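Local structure of hypothetical protein APE0754 (Aeropyrum pernix, 1TUA) at residues A[62-72]-A[79-89]; A[89-97]-A[148-158]. The protein is of unknown function but probably binds RNA through two KH-like units. All coordinates share one frame; numbering follows the deposited sequence.

Interaction 1. Residues A[62-72]-A[79-89]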
loop_
_atom_site.group_PDB
_atom_site.type_symbol
_atom_site.label_atom_id
_atom_site.label_comp_id
_atom_site.label_asym_id
_atom_site.label_seq_id
_atom_site.Cartn_x
_atom_site.Cartn_y
_atom_site.Cartn_z
ATOM N N LYS A 62 -11.729 -2.724 -3.535
ATOM C CA LYS A 62 -10.388 -3.286 -3.716
ATOM C C LYS A 62 -9.823 -2.950 -5.095
ATOM O O LYS A 62 -8.623 -2.740 -5.243
ATOM C CB LYS A 62 -10.403 -4.799 -3.489
ATOM C CG LYS A 62 -10.560 -5.180 -2.023
ATOM C CD LYS A 62 -10.441 -6.685 -1.811
ATOM C CE LYS A 62 -10.347 -7.027 -0.325
ATOM N NZ LYS A 62 -9.083 -6.526 0.294
ATOM N N ALA A 63 -10.684 -2.903 -6.108
ATOM C CA ALA A 63 -10.242 -2.545 -7.452
ATOM C C ALA A 63 -9.648 -1.132 -7.384
ATOM O O ALA A 63 -8.590 -0.854 -7.962
ATOM C CB ALA A 63 -11.428 -2.570 -8.426
ATOM N N ALA A 64 -10.335 -0.244 -6.666
ATOM C CA ALA A 64 -9.883 1.139 -6.515
ATOM C C ALA A 64 -8.596 1.213 -5.690
ATOM O O ALA A 64 -7.748 2.076 -5.930
ATOM C CB ALA A 64 -10.973 1.974 -5.859
ATOM N N GLU A 65 -8.444 0.313 -4.723
ATOM C CA GLU A 65 -7.238 0.314 -3.896
ATOM C C GLU A 65 -6.035 -0.120 -4.720
ATOM O O GLU A 65 -4.941 0.404 -4.543
ATOM C CB GLU A 65 -7.407 -0.599 -2.681
ATOM C CG GLU A 65 -8.376 -0.046 -1.654
ATOM C CD GLU A 65 -7.888 1.252 -1.032
ATOM O OE1 GLU A 65 -7.024 1.205 -0.134
ATOM O OE2 GLU A 65 -8.361 2.330 -1.449
ATOM N N VAL A 66 -6.236 -1.065 -5.631
ATOM C CA VAL A 66 -5.136 -1.508 -6.483
ATOM C C VAL A 66 -4.650 -0.322 -7.317
ATOM O O VAL A 66 -3.447 -0.080 -7.435
ATOM C CB VAL A 66 -5.574 -2.648 -7.419
ATOM C CG1 VAL A 66 -4.488 -2.926 -8.450
ATOM C CG2 VAL A 66 -5.866 -3.895 -6.602
ATOM N N VAL A 67 -5.589 0.422 -7.894
ATOM C CA VAL A 67 -5.233 1.593 -8.696
ATOM C C VAL A 67 -4.460 2.610 -7.852
ATOM O O VAL A 67 -3.449 3.157 -8.291
ATOM C CB VAL A 67 -6.490 2.274 -9.274
ATOM C CG1 VAL A 67 -6.114 3.625 -9.889
ATOM C CG2 VAL A 67 -7.132 1.366 -10.326
ATOM N N LYS A 68 -4.940 2.866 -6.641
ATOM C CA LYS A 68 -4.273 3.818 -5.763
ATOM C C LYS A 68 -2.861 3.342 -5.439
ATOM O O LYS A 68 -1.922 4.135 -5.437
ATOM C CB LYS A 68 -5.074 4.005 -4.472
ATOM C CG LYS A 68 -4.417 4.959 -3.484
ATOM C CD LYS A 68 -5.238 5.086 -2.205
ATOM C CE LYS A 68 -4.563 6.019 -1.195
ATOM N NZ LYS A 68 -5.290 6.071 0.119
ATOM N N ALA A 69 -2.714 2.047 -5.171
ATOM C CA ALA A 69 -1.408 1.470 -4.848
ATOM C C ALA A 69 -0.407 1.619 -6.006
ATOM O O ALA A 69 0.776 1.889 -5.783
ATOM C CB ALA A 69 -1.565 -0.007 -4.466
ATOM N N ILE A 70 -0.872 1.438 -7.240
ATOM C CA ILE A 70 0.008 1.584 -8.401
ATOM C C ILE A 70 0.397 3.054 -8.559
ATOM O O ILE A 70 1.550 3.379 -8.861
ATOM C CB ILE A 70 -0.679 1.076 -9.690
ATOM C CG1 ILE A 70 -0.899 -0.437 -9.575
ATOM C CG2 ILE A 70 0.169 1.433 -10.928
ATOM C CD1 ILE A 70 -1.776 -1.015 -10.667
ATOM N N SER A 71 -0.570 3.938 -8.344
ATOM C CA SER A 71 -0.329 5.380 -8.423
ATOM C C SER A 71 0.750 5.789 -7.413
ATOM O O SER A 71 1.605 6.625 -7.702
ATOM C CB SER A 71 -1.630 6.139 -8.128
ATOM O OG SER A 71 -1.425 7.540 -8.161
ATOM N N LEU A 72 0.704 5.187 -6.228
ATOM C CA LEU A 72 1.671 5.476 -5.170
ATOM C C LEU A 72 3.086 4.974 -5.461
ATOM O O LEU A 72 4.046 5.391 -4.804
ATOM C CB LEU A 72 1.180 4.899 -3.842
ATOM C CG LEU A 72 0.020 5.676 -3.212
ATOM C CD1 LEU A 72 -0.586 4.871 -2.081
ATOM C CD2 LEU A 72 0.522 7.024 -2.713
ATOM N N ALA A 79 0.803 -4.591 -6.234
ATOM C CA ALA A 79 -0.479 -3.956 -5.918
ATOM C C ALA A 79 -1.652 -4.943 -5.931
ATOM O O ALA A 79 -2.599 -4.786 -5.163
ATOM C CB ALA A 79 -0.751 -2.812 -6.898
ATOM N N PHE A 80 -1.597 -5.952 -6.800
ATOM C CA PHE A 80 -2.673 -6.944 -6.890
ATOM C C PHE A 80 -2.920 -7.672 -5.572
ATOM O O PHE A 80 -3.971 -8.283 -5.373
ATOM C CB PHE A 80 -2.379 -7.975 -7.985
ATOM C CG PHE A 80 -2.444 -7.422 -9.381
ATOM C CD1 PHE A 80 -3.347 -6.415 -9.710
ATOM C CD2 PHE A 80 -1.627 -7.942 -10.386
ATOM C CE1 PHE A 80 -3.444 -5.931 -11.022
ATOM C CE2 PHE A 80 -1.717 -7.466 -11.702
ATOM C CZ PHE A 80 -2.630 -6.458 -12.017
ATOM N N ARG A 81 -1.947 -7.604 -4.669
ATOM C CA ARG A 81 -2.086 -8.242 -3.365
ATOM C C ARG A 81 -3.299 -7.674 -2.635
ATOM O O ARG A 81 -3.904 -8.345 -1.802
ATOM C CB ARG A 81 -0.820 -8.015 -2.532
ATOM C CG ARG A 81 -0.915 -8.508 -1.088
ATOM C CD ARG A 81 0.432 -8.416 -0.393
ATOM N NE ARG A 81 0.333 -8.742 1.026
ATOM C CZ ARG A 81 1.383 -8.948 1.818
ATOM N NH1 ARG A 81 2.611 -8.863 1.325
ATOM N NH2 ARG A 81 1.201 -9.237 3.101
ATOM N N LEU A 82 -3.651 -6.435 -2.958
ATOM C CA LEU A 82 -4.786 -5.769 -2.331
ATOM C C LEU A 82 -6.129 -6.392 -2.695
ATOM O O LEU A 82 -7.153 -6.057 -2.097
ATOM C CB LEU A 82 -4.769 -4.273 -2.676
ATOM C CG LEU A 82 -3.670 -3.501 -1.924
ATOM C CD1 LEU A 82 -3.421 -2.151 -2.573
ATOM C CD2 LEU A 82 -4.073 -3.335 -0.469
ATOM N N LEU A 83 -6.121 -7.298 -3.670
ATOM C CA LEU A 83 -7.341 -7.983 -4.078
ATOM C C LEU A 83 -7.588 -9.149 -3.133
ATOM O O LEU A 83 -8.674 -9.722 -3.105
ATOM C CB LEU A 83 -7.218 -8.517 -5.512
ATOM C CG LEU A 83 -7.197 -7.487 -6.644
ATOM C CD1 LEU A 83 -7.211 -8.216 -7.976
ATOM C CD2 LEU A 83 -8.410 -6.562 -6.539
ATOM N N GLU A 84 -6.568 -9.499 -2.362
ATOM C CA GLU A 84 -6.671 -10.603 -1.425
ATOM C C GLU A 84 -7.429 -10.252 -0.160
ATOM O O GLU A 84 -7.509 -9.093 0.257
ATOM C CB GLU A 84 -5.281 -11.112 -1.056
ATOM C CG GLU A 84 -4.593 -11.842 -2.180
ATOM C CD GLU A 84 -3.123 -12.037 -1.909
ATOM O OE1 GLU A 84 -2.762 -12.317 -0.742
ATOM O OE2 GLU A 84 -2.328 -11.918 -2.868
ATOM N N GLU A 85 -7.983 -11.285 0.450
ATOM C CA GLU A 85 -8.751 -11.145 1.667
ATOM C C GLU A 85 -7.885 -10.628 2.819
ATOM O O GLU A 85 -6.755 -11.077 3.022
ATOM C CB GLU A 85 -9.352 -12.504 2.005
ATOM C CG GLU A 85 -10.072 -12.604 3.317
ATOM C CD GLU A 85 -10.686 -13.976 3.486
ATOM O OE1 GLU A 85 -11.640 -14.284 2.737
ATOM O OE2 GLU A 85 -10.206 -14.751 4.346
ATOM N N ASP A 86 -8.424 -9.664 3.550
ATOM C CA ASP A 86 -7.748 -9.078 4.700
ATOM C C ASP A 86 -6.552 -8.175 4.415
ATOM O O ASP A 86 -5.967 -7.621 5.349
ATOM C CB ASP A 86 -7.330 -10.180 5.673
ATOM C CG ASP A 86 -8.511 -11.002 6.156
ATOM O OD1 ASP A 86 -9.541 -10.397 6.540
ATOM O OD2 ASP A 86 -8.406 -12.249 6.154
ATOM N N GLN A 87 -6.183 -8.013 3.149
ATOM C CA GLN A 87 -5.049 -7.144 2.822
ATOM C C GLN A 87 -5.548 -5.708 2.657
ATOM O O GLN A 87 -6.570 -5.472 2.020
ATOM C CB GLN A 87 -4.362 -7.604 1.527
ATOM C CG GLN A 87 -3.869 -9.038 1.548
ATOM C CD GLN A 87 -2.947 -9.300 2.714
ATOM O OE1 GLN A 87 -1.844 -8.752 2.791
ATOM N NE2 GLN A 87 -3.398 -10.135 3.644
ATOM N N ILE A 88 -4.832 -4.753 3.244
ATOM C CA ILE A 88 -5.204 -3.347 3.141
ATOM C C ILE A 88 -4.000 -2.488 2.737
ATOM O O ILE A 88 -2.851 -2.931 2.760
ATOM C CB ILE A 88 -5.764 -2.791 4.481
ATOM C CG1 ILE A 88 -4.667 -2.795 5.546
ATOM C CG2 ILE A 88 -6.958 -3.621 4.937
ATOM C CD1 ILE A 88 -5.028 -2.037 6.796
ATOM N N LEU A 89 -4.286 -1.248 2.374
ATOM C CA LEU A 89 -3.257 -0.307 1.972
ATOM C C LEU A 89 -3.175 0.808 3.005
ATOM O O LEU A 89 -4.176 1.458 3.307
ATOM C CB LEU A 89 -3.601 0.285 0.607
ATOM C CG LEU A 89 -2.724 1.430 0.093
ATOM C CD1 LEU A 89 -1.304 0.936 -0.159
ATOM C CD2 LEU A 89 -3.338 1.977 -1.194
HETATM O O HOH W 1 -7.825 -4.031 0.100
HETATM O O HOH W 2 -9.217 -6.781 3.017
HETATM O O HOH W 3 -7.022 -0.795 1.973
HETATM O O HOH W 4 -5.186 3.838 1.670
#
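V66 approaches the ring of F80 obliquely, its CG1 lying 3.9 Å from F80 CD1; I29 of helix 24-33 also touches this ring, a nonpolar setting that suits phenylalanine. The other flat group, the guanidinium of R81, takes Q87 at its edge and in its plane. R81 NE and NH2 both donate to Q87 OE1, NE at 2.8 Å, and both come from the same face of the amide. These bonds tie the 3-10 segment 80-83 to the residues leading into the strand. Y130 adds a cation-pi contact to R81.

V66 divides its branches: with CG1 anti to the backbone N (chi1 170°), CG1 serves F80 and A79 CB, while CG2 packs 3.7 Å from L83 CD2. Small residues let the backbones draw close here. A79 CB sits 3.6 Å from I70 CG1, and A69 CB meets L82 CD1 at 3.4 Å, tighter than usual.

Helix 57-72 closes a beta-alpha-alpha-beta-beta-alpha order consistent with a type I KH unit, and strand 87-93 opens the second such unit. The contact lies where the units join: the connecting residues A79 to L83 and then L89 of the strand pack on the helix.

K62 suits its place because its long aliphatic chain can run past L82 O and, bending at chi4 (-66°), still deliver NZ to within 3.1 Å of L82 O and 3.0 Å of E84 O. Both hydrogen bonds are tilted by about 32° from their carbonyl planes. Two waters accept from NZ and donate to Q87 O, so the lysine holds both ends of the type II turn E84-Q87. Farther along, one water links E65 OE1 to L89 N and another links K68 NZ to L89 O, while L89 CD2 rests 3.8 Å from the aliphatic K68 CD.

Interaction 2. Residues A[89-97]-A[148-158]; sequences LVVVDLKQV and MAAKQAIEMLA
K151 lies across V90 and V92 of the facing strand, and its aliphatic chain does much of the packing. CB, the first atom, stands 4.1 Å from V90 CG1. Because CG is anti to the backbone N (chi1 177°), the chain heads from the helix toward the strand; CG reaches V92 CG2 at 3.6 Å, and CD comes 3.5 Å from V90 CG1. A final bend at chi4 (75°) carries NZ to 3.2 Å from V91 O, although the angle is too poor for a hydrogen bond. Lysine fits this border position because its methylenes pack on valines while its ammonium ends beside a backbone carbonyl.

The beta-branched valines of the strand offer two methyls each. V90 turns CG2 to M148 SD at 4.2 Å. V92 gives CG2 to K151 and presents CG1 to both I154 CG2 and E155 CG. At the end of the strand, D93 OD1 accepts from K95 N in a capping bond at the turn into helix 95-98. On the facing helix, L94 CD2 packs on the CB of A158, whose small side chain allows the approach, and V97 CG1 comes 3.5 Å from A158 O.

Strand and helix run nearly parallel, 11° apart with axes 9.0 Å from each other, as the first strand and last helix of a type I KH unit. L94 and I154 continue into helix 102-113 through I112, A153 and L157 lean on helix 163-188, and strand 87-93 pairs along its edge with strand 137-141.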
loop_
_atom_site.group_PDB
_atom_site.type_symbol
_atom_site.label_atom_id
_atom_site.label_comp_id
_atom_site.label_asym_id
_atom_site.label_seq_id
_atom_site.Cartn_x
_atom_site.Cartn_y
_atom_site.Cartn_z
ATOM N N LEU A 89 -4.286 -1.248 2.374
ATOM C CA LEU A 89 -3.257 -0.307 1.972
ATOM C C LEU A 89 -3.175 0.808 3.005
ATOM O O LEU A 89 -4.176 1.458 3.307
ATOM C CB LEU A 89 -3.601 0.285 0.607
ATOM C CG LEU A 89 -2.724 1.430 0.093
ATOM C CD1 LEU A 89 -1.304 0.936 -0.159
ATOM C CD2 LEU A 89 -3.338 1.977 -1.194
ATOM N N VAL A 90 -1.983 1.011 3.555
ATOM C CA VAL A 90 -1.754 2.066 4.534
ATOM C C VAL A 90 -0.666 2.952 3.970
ATOM O O VAL A 90 0.292 2.458 3.377
ATOM C CB VAL A 90 -1.296 1.498 5.876
ATOM C CG1 VAL A 90 -0.863 2.633 6.800
ATOM C CG2 VAL A 90 -2.431 0.705 6.500
ATOM N N VAL A 91 -0.810 4.260 4.146
ATOM C CA VAL A 91 0.177 5.190 3.614
ATOM C C VAL A 91 0.719 6.137 4.666
ATOM O O VAL A 91 -0.029 6.650 5.496
ATOM C CB VAL A 91 -0.419 6.042 2.470
ATOM C CG1 VAL A 91 0.623 7.027 1.950
ATOM C CG2 VAL A 91 -0.905 5.142 1.344
ATOM N N VAL A 92 2.030 6.350 4.628
ATOM C CA VAL A 92 2.689 7.278 5.534
ATOM C C VAL A 92 3.144 8.455 4.674
ATOM O O VAL A 92 3.983 8.297 3.787
ATOM C CB VAL A 92 3.919 6.640 6.210
ATOM C CG1 VAL A 92 4.677 7.684 7.010
ATOM C CG2 VAL A 92 3.473 5.513 7.126
ATOM N N ASP A 93 2.561 9.625 4.907
ATOM C CA ASP A 93 2.944 10.804 4.139
ATOM C C ASP A 93 4.087 11.461 4.904
ATOM O O ASP A 93 3.874 12.059 5.962
ATOM C CB ASP A 93 1.772 11.781 4.011
ATOM C CG ASP A 93 2.055 12.891 3.013
ATOM O OD1 ASP A 93 3.126 13.525 3.116
ATOM O OD2 ASP A 93 1.210 13.129 2.123
ATOM N N LEU A 94 5.298 11.343 4.364
ATOM C CA LEU A 94 6.477 11.886 5.021
ATOM C C LEU A 94 6.472 13.404 5.205
ATOM O O LEU A 94 7.194 13.923 6.058
ATOM C CB LEU A 94 7.740 11.436 4.275
ATOM C CG LEU A 94 7.940 9.913 4.197
ATOM C CD1 LEU A 94 9.185 9.587 3.398
ATOM C CD2 LEU A 94 8.050 9.333 5.601
ATOM N N LYS A 95 5.671 14.121 4.424
ATOM C CA LYS A 95 5.629 15.568 4.581
ATOM C C LYS A 95 4.937 15.941 5.889
ATOM O O LYS A 95 5.013 17.086 6.344
ATOM C CB LYS A 95 4.931 16.223 3.389
ATOM C CG LYS A 95 5.788 16.223 2.138
ATOM C CD LYS A 95 5.162 17.036 1.029
ATOM C CE LYS A 95 6.070 17.063 -0.191
ATOM N NZ LYS A 95 5.449 17.779 -1.343
ATOM N N GLN A 96 4.261 14.967 6.493
ATOM C CA GLN A 96 3.596 15.192 7.772
ATOM C C GLN A 96 4.673 15.293 8.841
ATOM O O GLN A 96 4.428 15.770 9.943
ATOM C CB GLN A 96 2.654 14.035 8.109
ATOM C CG GLN A 96 1.327 14.101 7.402
ATOM C CD GLN A 96 0.382 13.011 7.857
ATOM O OE1 GLN A 96 0.197 12.793 9.051
ATOM N NE2 GLN A 96 -0.232 12.325 6.906
ATOM N N VAL A 97 5.874 14.835 8.497
ATOM C CA VAL A 97 7.003 14.869 9.419
ATOM C C VAL A 97 7.986 15.982 9.068
ATOM O O VAL A 97 8.306 16.823 9.906
ATOM C CB VAL A 97 7.774 13.530 9.405
ATOM C CG1 VAL A 97 8.963 13.601 10.352
ATOM C CG2 VAL A 97 6.849 12.399 9.797
ATOM N N MET A 148 -0.170 -1.902 10.188
ATOM C CA MET A 148 -0.082 -0.857 11.200
ATOM C C MET A 148 1.253 -0.944 11.949
ATOM O O MET A 148 1.811 0.082 12.352
ATOM C CB MET A 148 -1.264 -0.942 12.176
ATOM C CG MET A 148 -2.620 -0.537 11.558
ATOM S SD MET A 148 -2.597 1.078 10.683
ATOM C CE MET A 148 -2.364 2.179 12.051
ATOM N N ALA A 149 1.774 -2.160 12.117
ATOM C CA ALA A 149 3.065 -2.339 12.790
ATOM C C ALA A 149 4.163 -1.715 11.926
ATOM O O ALA A 149 5.029 -0.991 12.422
ATOM C CB ALA A 149 3.344 -3.822 13.007
ATOM N N ALA A 150 4.117 -1.997 10.626
ATOM C CA ALA A 150 5.092 -1.458 9.682
ATOM C C ALA A 150 5.005 0.073 9.629
ATOM O O ALA A 150 6.020 0.768 9.569
ATOM C CB ALA A 150 4.842 -2.046 8.293
ATOM N N LYS A 151 3.780 0.589 9.644
ATOM C CA LYS A 151 3.550 2.028 9.594
ATOM C C LYS A 151 4.259 2.702 10.763
ATOM O O LYS A 151 4.943 3.716 10.599
ATOM C CB LYS A 151 2.048 2.310 9.668
ATOM C CG LYS A 151 1.665 3.784 9.702
ATOM C CD LYS A 151 0.165 3.933 9.936
ATOM C CE LYS A 151 -0.272 5.393 9.946
ATOM N NZ LYS A 151 -0.302 5.993 8.579
ATOM N N GLN A 152 4.086 2.126 11.947
ATOM C CA GLN A 152 4.702 2.663 13.147
ATOM C C GLN A 152 6.230 2.650 13.022
ATOM O O GLN A 152 6.889 3.649 13.323
ATOM C CB GLN A 152 4.238 1.847 14.359
ATOM C CG GLN A 152 4.832 2.279 15.680
ATOM C CD GLN A 152 4.271 1.486 16.845
ATOM O OE1 GLN A 152 4.071 0.273 16.753
ATOM N NE2 GLN A 152 4.027 2.167 17.956
ATOM N N ALA A 153 6.792 1.528 12.567
ATOM C CA ALA A 153 8.241 1.422 12.402
ATOM C C ALA A 153 8.751 2.489 11.427
ATOM O O ALA A 153 9.782 3.127 11.671
ATOM C CB ALA A 153 8.611 0.032 11.905
ATOM N N ILE A 154 8.029 2.678 10.322
ATOM C CA ILE A 154 8.403 3.683 9.331
ATOM C C ILE A 154 8.352 5.078 9.956
ATOM O O ILE A 154 9.257 5.885 9.760
ATOM C CB ILE A 154 7.458 3.659 8.111
ATOM C CG1 ILE A 154 7.590 2.323 7.370
ATOM C CG2 ILE A 154 7.778 4.833 7.187
ATOM C CD1 ILE A 154 8.954 2.095 6.766
ATOM N N GLU A 155 7.293 5.363 10.708
ATOM C CA GLU A 155 7.180 6.664 11.351
ATOM C C GLU A 155 8.338 6.882 12.333
ATOM O O GLU A 155 8.921 7.972 12.384
ATOM C CB GLU A 155 5.836 6.780 12.072
ATOM C CG GLU A 155 4.647 6.780 11.125
ATOM C CD GLU A 155 3.310 6.744 11.850
ATOM O OE1 GLU A 155 3.162 5.943 12.801
ATOM O OE2 GLU A 155 2.402 7.507 11.460
ATOM N N MET A 156 8.676 5.849 13.104
ATOM C CA MET A 156 9.777 5.940 14.068
ATOM C C MET A 156 11.101 6.267 13.368
ATOM O O MET A 156 11.901 7.048 13.880
ATOM C CB MET A 156 9.916 4.633 14.858
ATOM C CG MET A 156 8.843 4.414 15.928
ATOM S SD MET A 156 8.909 2.759 16.664
ATOM C CE MET A 156 10.322 2.868 17.695
ATOM N N LEU A 157 11.333 5.673 12.199
ATOM C CA LEU A 157 12.564 5.944 11.463
ATOM C C LEU A 157 12.543 7.361 10.906
ATOM O O LEU A 157 13.569 8.038 10.888
ATOM C CB LEU A 157 12.755 4.947 10.313
ATOM C CG LEU A 157 13.109 3.504 10.679
ATOM C CD1 LEU A 157 13.276 2.681 9.407
ATOM C CD2 LEU A 157 14.387 3.480 11.492
ATOM N N ALA A 158 11.371 7.810 10.456
ATOM C CA ALA A 158 11.233 9.153 9.897
ATOM C C ALA A 158 11.438 10.200 10.981
ATOM O O ALA A 158 11.641 11.378 10.689
ATOM C CB ALA A 158 9.855 9.327 9.262
#

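Strand 87-93 runs through both contacts, leaving interaction 1 as it enters interaction 2, with L89 common to both segment pairs, though its side chain belongs to interaction 1 alone. Alternation of the strand explains the division: L89 and V91 turn toward helix 57-72, V90 and V92 toward helix 144-158. The two contacts, whose centres are about 18 Å apart, touch directly where L72 CD1 meets V91 CG2 at 3.5 Å. Interaction 1 joins the two KH-like units; interaction 2 belongs to the second unit itself. Neither includes the GxxG-type loops that, as in other KH proteins, probably face RNA.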